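Local coordinates for sulfide-quinone reductase (PDB 3HYW), which oxidises hydrogen sulfide and passes the electrons through FAD to a quinone, accumulating polysulfide that typically leaves as cyclooctasulfur, at residues A[110-122]-A[220-232]. Residues are numbered along the deposited sequence; the frame is centred on the assembly and turned at random.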
loop_
_atom_site.group_PDB
_atom_site.type_symbol
_atom_site.label_atom_id
_atom_site.label_comp_id
_atom_site.label_asym_id
_atom_site.label_seq_id
_atom_site.Cartn_x
_atom_site.Cartn_y
_atom_site.Cartn_z
ATOM N N VAL A 110 -20.420 -18.862 20.199
ATOM C CA VAL A 110 -19.497 -19.984 20.422
ATOM C C VAL A 110 -18.103 -19.430 20.713
ATOM O O VAL A 110 -17.454 -18.842 19.840
ATOM C CB VAL A 110 -19.435 -20.937 19.207
ATOM C CG1 VAL A 110 -18.453 -22.106 19.455
ATOM C CG2 VAL A 110 -20.822 -21.460 18.861
ATOM N N PHE A 111 -17.659 -19.615 21.951
ATOM C CA PHE A 111 -16.325 -19.200 22.377
ATOM C C PHE A 111 -15.341 -20.333 22.111
ATOM O O PHE A 111 -14.910 -21.038 23.028
ATOM C CB PHE A 111 -16.349 -18.785 23.854
ATOM C CG PHE A 111 -17.234 -17.597 24.121
ATOM C CD1 PHE A 111 -16.744 -16.302 23.969
ATOM C CD2 PHE A 111 -18.565 -17.771 24.487
ATOM C CE1 PHE A 111 -17.564 -15.205 24.190
ATOM C CE2 PHE A 111 -19.393 -16.670 24.718
ATOM C CZ PHE A 111 -18.891 -15.393 24.571
ATOM N N GLY A 112 -14.999 -20.490 20.833
ATOM C CA GLY A 112 -14.284 -21.656 20.327
ATOM C C GLY A 112 -12.849 -21.861 20.760
ATOM O O GLY A 112 -12.393 -22.995 20.833
ATOM N N ALA A 113 -12.127 -20.778 21.036
ATOM C CA ALA A 113 -10.754 -20.886 21.533
ATOM C C ALA A 113 -10.752 -21.397 22.970
ATOM O O ALA A 113 -11.655 -21.089 23.754
ATOM C CB ALA A 113 -10.025 -19.543 21.427
ATOM N N GLU A 114 -9.746 -22.204 23.299
ATOM C CA GLU A 114 -9.628 -22.796 24.626
ATOM C C GLU A 114 -9.473 -21.708 25.680
ATOM O O GLU A 114 -8.594 -20.852 25.570
ATOM C CB GLU A 114 -8.430 -23.748 24.675
ATOM C CG GLU A 114 -8.335 -24.566 25.945
ATOM C CD GLU A 114 -9.118 -25.860 25.861
ATOM O OE1 GLU A 114 -8.482 -26.913 25.637
ATOM O OE2 GLU A 114 -10.363 -25.820 26.004
ATOM N N GLY A 115 -10.339 -21.747 26.692
ATOM C CA GLY A 115 -10.310 -20.772 27.785
ATOM C C GLY A 115 -10.840 -19.388 27.428
ATOM O O GLY A 115 -10.669 -18.441 28.195
ATOM N N GLN A 116 -11.489 -19.266 26.273
ATOM C CA GLN A 116 -11.937 -17.957 25.779
ATOM C C GLN A 116 -13.054 -17.362 26.632
ATOM O O GLN A 116 -12.938 -16.225 27.103
ATOM C CB GLN A 116 -12.363 -18.038 24.310
ATOM C CG GLN A 116 -12.904 -16.718 23.729
ATOM C CD GLN A 116 -13.370 -16.845 22.288
ATOM O OE1 GLN A 116 -13.209 -17.889 21.655
ATOM N NE2 GLN A 116 -13.953 -15.771 21.761
ATOM N N GLU A 117 -14.127 -18.126 26.834
ATOM C CA GLU A 117 -15.250 -17.647 27.640
ATOM C C GLU A 117 -14.819 -17.302 29.070
ATOM O O GLU A 117 -15.336 -16.352 29.656
ATOM C CB GLU A 117 -16.407 -18.649 27.647
ATOM C CG GLU A 117 -17.750 -18.011 28.039
ATOM C CD GLU A 117 -18.922 -18.984 28.034
ATOM O OE1 GLU A 117 -18.743 -20.160 27.657
ATOM O OE2 GLU A 117 -20.035 -18.564 28.413
ATOM N N GLU A 118 -13.858 -18.057 29.604
ATOM C CA GLU A 118 -13.377 -17.880 30.981
ATOM C C GLU A 118 -12.355 -16.749 31.148
ATOM O O GLU A 118 -12.413 -15.996 32.126
ATOM C CB GLU A 118 -12.764 -19.183 31.525
ATOM C CG GLU A 118 -13.725 -20.364 31.640
ATOM C CD GLU A 118 -13.628 -21.338 30.466
ATOM O OE1 GLU A 118 -13.450 -20.893 29.305
ATOM O OE2 GLU A 118 -13.743 -22.561 30.713
ATOM N N ASN A 119 -11.417 -16.646 30.208
ATOM C CA ASN A 119 -10.257 -15.756 30.358
ATOM C C ASN A 119 -10.288 -14.476 29.524
ATOM O O ASN A 119 -9.576 -13.514 29.827
ATOM C CB ASN A 119 -8.963 -16.523 30.066
ATOM C CG ASN A 119 -8.797 -17.741 30.950
ATOM O OD1 ASN A 119 -9.144 -17.718 32.132
ATOM N ND2 ASN A 119 -8.261 -18.814 30.383
ATOM N N SER A 120 -11.096 -14.470 28.468
ATOM C CA SER A 120 -11.204 -13.294 27.611
ATOM C C SER A 120 -12.444 -12.472 27.957
ATOM O O SER A 120 -13.118 -12.734 28.961
ATOM C CB SER A 120 -11.221 -13.711 26.139
ATOM O OG SER A 120 -10.911 -12.617 25.296
ATOM N N THR A 121 -12.725 -11.463 27.136
ATOM C CA THR A 121 -13.963 -10.694 27.238
ATOM C C THR A 121 -14.633 -10.655 25.875
ATOM O O THR A 121 -14.008 -10.945 24.858
ATOM C CB THR A 121 -13.738 -9.244 27.747
ATOM O OG1 THR A 121 -12.893 -8.528 26.839
ATOM C CG2 THR A 121 -13.121 -9.231 29.143
ATOM N N SER A 122 -15.912 -10.292 25.866
ATOM C CA SER A 122 -16.676 -10.171 24.642
ATOM C C SER A 122 -17.689 -9.042 24.796
ATOM O O SER A 122 -18.045 -8.665 25.912
ATOM C CB SER A 122 -17.377 -11.488 24.337
ATOM O OG SER A 122 -18.400 -11.724 25.281
ATOM N N ASN A 220 -4.640 -13.785 9.245
ATOM C CA ASN A 220 -4.558 -15.097 8.601
ATOM C C ASN A 220 -4.058 -16.201 9.537
ATOM O O ASN A 220 -3.349 -17.118 9.112
ATOM C CB ASN A 220 -3.693 -15.015 7.328
ATOM C CG ASN A 220 -4.183 -15.931 6.230
ATOM O OD1 ASN A 220 -5.355 -16.310 6.190
ATOM N ND2 ASN A 220 -3.287 -16.287 5.319
ATOM N N VAL A 221 -4.443 -16.109 10.810
ATOM C CA VAL A 221 -4.049 -17.106 11.803
ATOM C C VAL A 221 -5.271 -17.562 12.588
ATOM O O VAL A 221 -6.304 -16.894 12.597
ATOM C CB VAL A 221 -2.950 -16.588 12.781
ATOM C CG1 VAL A 221 -1.640 -16.306 12.043
ATOM C CG2 VAL A 221 -3.426 -15.351 13.538
ATOM N N ALA A 222 -5.135 -18.704 13.250
ATOM C CA ALA A 222 -6.227 -19.291 14.011
ATOM C C ALA A 222 -5.899 -19.213 15.495
ATOM O O ALA A 222 -5.010 -19.924 15.981
ATOM C CB ALA A 222 -6.440 -20.751 13.580
ATOM N N VAL A 223 -6.599 -18.329 16.205
ATOM C CA VAL A 223 -6.488 -18.246 17.660
ATOM C C VAL A 223 -7.010 -19.557 18.238
ATOM O O VAL A 223 -8.153 -19.958 17.963
ATOM C CB VAL A 223 -7.275 -17.041 18.230
ATOM C CG1 VAL A 223 -7.234 -17.025 19.758
ATOM C CG2 VAL A 223 -6.722 -15.748 17.677
ATOM N N LYS A 224 -6.161 -20.227 19.013
ATOM C CA LYS A 224 -6.467 -21.557 19.539
ATOM C C LYS A 224 -6.781 -21.545 21.031
ATOM O O LYS A 224 -7.537 -22.389 21.523
ATOM C CB LYS A 224 -5.309 -22.522 19.260
ATOM C CG LYS A 224 -5.143 -22.895 17.789
ATOM C CD LYS A 224 -6.438 -23.487 17.214
ATOM C CE LYS A 224 -6.307 -23.837 15.742
ATOM N NZ LYS A 224 -6.026 -25.281 15.539
ATOM N N ALA A 225 -6.188 -20.589 21.741
ATOM C CA ALA A 225 -6.312 -20.518 23.186
ATOM C C ALA A 225 -6.083 -19.116 23.704
ATOM O O ALA A 225 -5.224 -18.380 23.206
ATOM C CB ALA A 225 -5.333 -21.499 23.869
ATOM N N ILE A 226 -6.868 -18.762 24.714
ATOM C CA ILE A 226 -6.653 -17.552 25.477
ATOM C C ILE A 226 -6.457 -17.970 26.927
ATOM O O ILE A 226 -7.355 -18.536 27.555
ATOM C CB ILE A 226 -7.821 -16.552 25.327
ATOM C CG1 ILE A 226 -7.971 -16.142 23.856
ATOM C CG2 ILE A 226 -7.586 -15.324 26.195
ATOM C CD1 ILE A 226 -9.377 -15.828 23.442
ATOM N N GLU A 227 -5.257 -17.715 27.428
ATOM C CA GLU A 227 -4.913 -17.990 28.810
ATOM C C GLU A 227 -4.938 -16.659 29.564
ATOM O O GLU A 227 -5.047 -15.603 28.933
ATOM C CB GLU A 227 -3.542 -18.675 28.883
ATOM C CG GLU A 227 -3.523 -20.066 28.232
ATOM C CD GLU A 227 -2.179 -20.776 28.331
ATOM O OE1 GLU A 227 -1.328 -20.372 29.155
ATOM O OE2 GLU A 227 -1.976 -21.757 27.585
ATOM N N PRO A 228 -4.887 -16.693 30.911
ATOM C CA PRO A 228 -4.864 -15.419 31.640
ATOM C C PRO A 228 -3.628 -14.581 31.301
ATOM O O PRO A 228 -3.623 -13.363 31.503
ATOM C CB PRO A 228 -4.816 -15.860 33.109
ATOM C CG PRO A 228 -5.369 -17.253 33.109
ATOM C CD PRO A 228 -4.894 -17.849 31.825
ATOM N N ASP A 229 -2.627 -15.253 30.738
ATOM C CA ASP A 229 -1.266 -14.761 30.581
ATOM C C ASP A 229 -0.954 -14.370 29.133
ATOM O O ASP A 229 -0.071 -13.541 28.876
ATOM C CB ASP A 229 -0.307 -15.889 31.020
ATOM C CG ASP A 229 1.133 -15.426 31.200
ATOM O OD1 ASP A 229 1.441 -14.246 30.907
ATOM O OD2 ASP A 229 1.969 -16.251 31.646
ATOM N N LYS A 230 -1.667 -14.983 28.189
ATOM C CA LYS A 230 -1.256 -14.963 26.786
ATOM C C LYS A 230 -2.329 -15.474 25.826
ATOM O O LYS A 230 -3.293 -16.124 26.230
ATOM C CB LYS A 230 0.033 -15.792 26.602
ATOM C CG LYS A 230 -0.015 -17.186 27.207
ATOM C CD LYS A 230 1.376 -17.797 27.287
ATOM C CE LYS A 230 1.430 -18.946 28.271
ATOM N NZ LYS A 230 2.718 -19.690 28.174
ATOM N N VAL A 231 -2.140 -15.162 24.548
ATOM C CA VAL A 231 -2.952 -15.723 23.479
ATOM C C VAL A 231 -2.061 -16.649 22.661
ATOM O O VAL A 231 -0.909 -16.312 22.350
ATOM C CB VAL A 231 -3.602 -14.623 22.596
ATOM C CG1 VAL A 231 -4.321 -15.224 21.382
ATOM C CG2 VAL A 231 -4.581 -13.802 23.424
ATOM N N ILE A 232 -2.591 -17.832 22.366
ATOM C CA ILE A 232 -1.907 -18.813 21.531
ATOM C C ILE A 232 -2.640 -18.929 20.190
ATOM O O ILE A 232 -3.854 -19.164 20.146
ATOM C CB ILE A 232 -1.815 -20.194 22.222
ATOM C CG1 ILE A 232 -1.154 -20.056 23.603
ATOM C CG2 ILE A 232 -1.059 -21.192 21.337
ATOM C CD1 ILE A 232 -1.243 -21.304 24.465
#
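The flat amide of Asn119 meets Ile226 at its edge and Pro228 over one face. Its ND2 donates within the amide plane to Ile226 O, a nearly straight hydrogen bond of 3.0 Å. On the face, Pro228 CD lies 3.8 Å from Asn119 ND2, with Pro228 CG near OD1. Asn119 has CG anti to its carbonyl carbon (chi1 -57°), which turns the amide from the short helix 116-119 toward Ile226 O and Pro228. With alanine in place of Asn119, Ile226 O would probably lose this donor and Pro228 the amide face it packs on. Away from the interface, the Phe111 ring has Glu117 CG over one face and Ser122 CB at its edge.

Further along, Glu114 and Ala225 form a single bridge with the bond pattern of parallel strands: Glu114 N donates to Lys224 O and Ile226 N to Glu114 O, each 2.8 Å. The CD1 end of Ile226 reaches Gln116 CG at 3.6 Å and Ser120 CB at 3.9 Å. Gln116 is extended, and its OE1 takes the Ala113 N-H in the carbonyl plane, bracing the type II turn 113-116; Ala113 CB packs on Val223 CG1 (4.1 Å).

Ser120 OG and Thr248 OG1 are hydrogen-bonded, and Ile226 and Val223 also touch strand 247-255. The Glu114-Ala225 bridge ties the loop after strand 108-110, at the margin of the mixed sheet, to the edge strand 222-226 of the three-stranded antiparallel sheet.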